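Long-range contact in putative hydrolase (PDB 3LHO), which probably acts as an iron-dependent dioxygenase of the 2-oxoadipate dioxygenase/decarboxylase family: residues L44-I49 with L159-N164. Residues are numbered along the deposited sequence; the frame is centred on the assembly and turned at random.
With PEG (di(hydroxyethyl)ether), chain K.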
ATOM      1  N   LEU A  44       2.569   1.933   1.671  1.00 14.06           N
ATOM      2  CA  LEU A  44       2.642   3.296   1.146  1.00 16.13           C
ATOM      3  C   LEU A  44       3.819   3.426   0.194  1.00 17.06           C
ATOM      4  O   LEU A  44       4.768   2.639   0.284  1.00 16.47           O
ATOM      5  CB  LEU A  44       2.779   4.298   2.306  1.00 18.71           C
ATOM      6  CG  LEU A  44       1.762   4.266   3.424  1.00 16.94           C
ATOM      7  CD1 LEU A  44       2.234   5.234   4.561  1.00 17.03           C
ATOM      8  CD2 LEU A  44       0.347   4.690   2.950  1.00 19.12           C
ATOM      9  N   ARG A  45       3.760   4.411  -0.704  1.00 19.18           N
ATOM     10  CA  ARG A  45       4.763   4.568  -1.767  1.00 15.15           C
ATOM     11  C   ARG A  45       5.220   6.008  -1.837  1.00 20.19           C
ATOM     12  O   ARG A  45       4.456   6.894  -1.554  1.00 13.22           O
ATOM     13  CB  ARG A  45       4.109   4.273  -3.097  1.00 13.18           C
ATOM     14  CG  ARG A  45       3.660   2.823  -3.237  1.00 17.86           C
ATOM     15  CD  ARG A  45       3.061   2.610  -4.582  1.00 20.30           C
ATOM     16  NE  ARG A  45       2.958   1.189  -4.874  1.00 18.07           N
ATOM     17  CZ  ARG A  45       2.595   0.657  -6.037  1.00 24.37           C
ATOM     18  NH1 ARG A  45       2.270   1.423  -7.061  1.00 19.40           N
ATOM     19  NH2 ARG A  45       2.568  -0.669  -6.171  1.00 24.72           N
ATOM     20  N   THR A  46       6.439   6.251  -2.289  1.00 17.13           N
ATOM     21  CA  THR A  46       6.891   7.634  -2.522  1.00 16.02           C
ATOM     22  C   THR A  46       8.126   7.580  -3.408  1.00 18.22           C
ATOM     23  O   THR A  46       8.436   6.498  -3.964  1.00 14.13           O
ATOM     24  CB  THR A  46       7.169   8.390  -1.212  1.00 17.96           C
ATOM     25  OG1 THR A  46       7.331   9.800  -1.488  1.00 14.46           O
ATOM     26  CG2 THR A  46       8.395   7.843  -0.504  1.00 13.81           C
ATOM     27  N   PHE A  47       8.766   8.732  -3.612  1.00 15.10           N
ATOM     28  CA  PHE A  47      10.057   8.812  -4.334  1.00 17.56           C
ATOM     29  C   PHE A  47      11.185   9.185  -3.400  1.00 16.27           C
ATOM     30  O   PHE A  47      10.950   9.804  -2.371  1.00 15.84           O
ATOM     31  CB  PHE A  47       9.973   9.886  -5.420  1.00 16.62           C
ATOM     32  CG  PHE A  47       8.852   9.684  -6.396  1.00 18.37           C
ATOM     33  CD1 PHE A  47       8.934   8.743  -7.370  1.00 13.50           C
ATOM     34  CD2 PHE A  47       7.715  10.464  -6.334  1.00 12.45           C
ATOM     35  CE1 PHE A  47       7.911   8.561  -8.284  1.00 18.17           C
ATOM     36  CE2 PHE A  47       6.697  10.286  -7.233  1.00 19.34           C
ATOM     37  CZ  PHE A  47       6.793   9.321  -8.204  1.00 13.50           C
ATOM     38  N   ASN A  48      12.434   8.861  -3.765  1.00 15.22           N
ATOM     39  CA  ASN A  48      13.585   9.238  -2.939  1.00 14.64           C
ATOM     40  C   ASN A  48      14.016  10.732  -3.116  1.00 14.93           C
ATOM     41  O   ASN A  48      15.195  11.075  -3.304  1.00 18.30           O
ATOM     42  CB  ASN A  48      14.743   8.271  -3.215  1.00 12.74           C
ATOM     43  CG  ASN A  48      15.332   8.496  -4.579  1.00 19.92           C
ATOM     44  OD1 ASN A  48      14.669   9.054  -5.478  1.00 14.60           O
ATOM     45  ND2 ASN A  48      16.586   8.149  -4.728  1.00 16.84           N
ATOM     46  N   ILE A  49      13.037  11.625  -3.055  1.00 15.30           N
ATOM     47  CA  ILE A  49      13.249  13.068  -3.166  1.00 16.44           C
ATOM     48  C   ILE A  49      13.043  13.556  -1.701  1.00 16.63           C
ATOM     49  O   ILE A  49      12.028  13.202  -1.062  1.00 16.46           O
ATOM     50  CB  ILE A  49      12.223  13.704  -4.143  1.00 18.01           C
ATOM     51  CG1 ILE A  49      12.516  13.260  -5.594  1.00 17.02           C
ATOM     52  CG2 ILE A  49      12.219  15.236  -4.040  1.00 19.83           C
ATOM     53  CD1 ILE A  49      11.527  13.655  -6.637  1.00 18.27           C
ATOM     54  N   LEU A 159      -2.312   9.108  -8.435  1.00 21.22           N
ATOM     55  CA  LEU A 159      -3.173   9.069  -7.214  1.00 19.14           C
ATOM     56  C   LEU A 159      -2.596   9.785  -5.983  1.00 16.19           C
ATOM     57  O   LEU A 159      -3.335  10.146  -5.053  1.00 19.73           O
ATOM     58  CB  LEU A 159      -3.514   7.605  -6.896  1.00 20.83           C
ATOM     59  CG  LEU A 159      -4.518   7.003  -7.911  1.00 23.24           C
ATOM     60  CD1 LEU A 159      -4.543   5.520  -7.790  1.00 25.56           C
ATOM     61  CD2 LEU A 159      -5.928   7.577  -7.737  1.00 24.96           C
ATOM     62  N   GLY A 160      -1.298  10.031  -6.011  1.00 16.67           N
ATOM     63  CA  GLY A 160      -0.614  10.743  -4.951  1.00 16.48           C
ATOM     64  C   GLY A 160      -0.448   9.946  -3.661  1.00 16.65           C
ATOM     65  O   GLY A 160      -0.139   8.740  -3.675  1.00 16.53           O
ATOM     66  N   TYR A 161      -0.585  10.653  -2.547  1.00 15.83           N
ATOM     67  CA  TYR A 161      -0.298  10.119  -1.226  1.00 14.19           C
ATOM     68  C   TYR A 161      -1.563   9.580  -0.603  1.00 16.42           C
ATOM     69  O   TYR A 161      -2.365  10.327  -0.046  1.00 14.12           O
ATOM     70  CB  TYR A 161       0.422  11.166  -0.342  1.00 17.39           C
ATOM     71  CG  TYR A 161       1.820  11.343  -0.858  1.00 17.10           C
ATOM     72  CD1 TYR A 161       2.743  10.343  -0.703  1.00 16.62           C
ATOM     73  CD2 TYR A 161       2.174  12.440  -1.647  1.00 16.52           C
ATOM     74  CE1 TYR A 161       3.986  10.452  -1.206  1.00 17.95           C
ATOM     75  CE2 TYR A 161       3.455  12.521  -2.220  1.00 18.35           C
ATOM     76  CZ  TYR A 161       4.336  11.552  -1.971  1.00 17.20           C
ATOM     77  OH  TYR A 161       5.585  11.626  -2.551  1.00 14.87           O
ATOM     78  N   ARG A 162      -1.755   8.283  -0.749  1.00 13.27           N
ATOM     79  CA  ARG A 162      -2.943   7.556  -0.283  1.00 15.10           C
ATOM     80  C   ARG A 162      -2.500   6.106  -0.089  1.00 15.76           C
ATOM     81  O   ARG A 162      -1.465   5.691  -0.635  1.00 16.05           O
ATOM     82  CB  ARG A 162      -4.118   7.611  -1.289  1.00 15.54           C
ATOM     83  CG  ARG A 162      -4.436   8.949  -1.850  1.00 18.14           C
ATOM     84  CD  ARG A 162      -5.515   8.915  -2.903  1.00 21.06           C
ATOM     85  NE  ARG A 162      -6.843   8.678  -2.338  1.00 18.59           N
ATOM     86  CZ  ARG A 162      -7.994   8.800  -3.002  1.00 24.22           C
ATOM     87  NH1 ARG A 162      -8.028   9.192  -4.268  1.00 21.74           N
ATOM     88  NH2 ARG A 162      -9.138   8.504  -2.389  1.00 20.89           N
ATOM     89  N   ALA A 163      -3.207   5.320   0.716  1.00 15.90           N
ATOM     90  CA  ALA A 163      -2.750   3.887   0.906  1.00 14.26           C
ATOM     91  C   ALA A 163      -2.782   3.179  -0.422  1.00 15.91           C
ATOM     92  O   ALA A 163      -3.738   3.321  -1.180  1.00 16.88           O
ATOM     93  CB  ALA A 163      -3.638   3.133   1.935  1.00 12.18           C
ATOM     94  N   ASN A 164      -1.723   2.427  -0.741  1.00 15.67           N
ATOM     95  CA  ASN A 164      -1.744   1.587  -1.918  1.00 19.45           C
ATOM     96  C   ASN A 164      -2.575   0.337  -1.675  1.00 20.00           C
ATOM     97  O   ASN A 164      -3.315  -0.086  -2.556  1.00 15.94           O
ATOM     98  CB  ASN A 164      -0.335   1.183  -2.348  1.00 12.62           C
ATOM     99  CG  ASN A 164      -0.326   0.214  -3.568  1.00 21.66           C
ATOM    100  OD1 ASN A 164      -0.224  -0.991  -3.398  1.00 19.64           O
ATOM    101  ND2 ASN A 164      -0.454   0.752  -4.786  1.00 15.92           N
TER
HETATM  102  C1  PEG K 276       7.511  -4.262  -4.174  1.00 48.06           C
HETATM  103  O1  PEG K 276       7.706  -5.473  -3.454  1.00 51.50           O
HETATM  104  C2  PEG K 276       6.109  -3.783  -3.849  1.00 51.91           C
HETATM  105  O2  PEG K 276       5.758  -2.666  -4.666  1.00 47.72           O
HETATM  106  C3  PEG K 276       5.156  -1.616  -3.906  1.00 45.72           C
HETATM  107  C4  PEG K 276       3.934  -2.112  -3.122  1.00 47.28           C
HETATM  108  O4  PEG K 276       3.167  -0.979  -2.728  1.00 27.69           O
HETATM  109  O   HOH W   1       1.904   7.200  -2.826  1.00 16.04           O
HETATM  110  O   HOH W   2       1.315   5.938  -0.516  1.00 17.70           O
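Asn164 lays its side-chain amide flat over one face of the Arg45 guanidinium, the two planes only 14° apart and ND2 3.3 Å from CZ. NE and ND2 are both donors, so they stack without a hydrogen bond between them. CG of Asn164 stands anti to its backbone N (chi1 177°), which carries the amide to the extended arginine chain. At the guanidinium edge, NE donates to O4 of a di(hydroxyethyl)ether molecule, probably from the crystallisation liquor, at 3.1 Å, nearly straight at 165°; Trp155 adds a cation-pi contact. An alanine in place of Arg45 would probably leave one face of the Asn164 amide without its stacking partner and open a gap beside Trp155. Farther along the strand, Tyr161 brings the edge of its ring to Thr46, and its OH donates to Thr46 OG1 at 2.7 Å, a hydroxyl also bonded to Val52 O. Where the backbones part, two waters span the gap: one joins Arg45 O to Gly160 O, the other Arg45 N to Arg162 O. Strand 39-47 and the loop entering its antiparallel neighbour 165-169 thus splay apart at one end of two central strands, whose His41 and His165 bind nickel with Glu235, consistent with a glyoxalase-clan (VOC-like) fold.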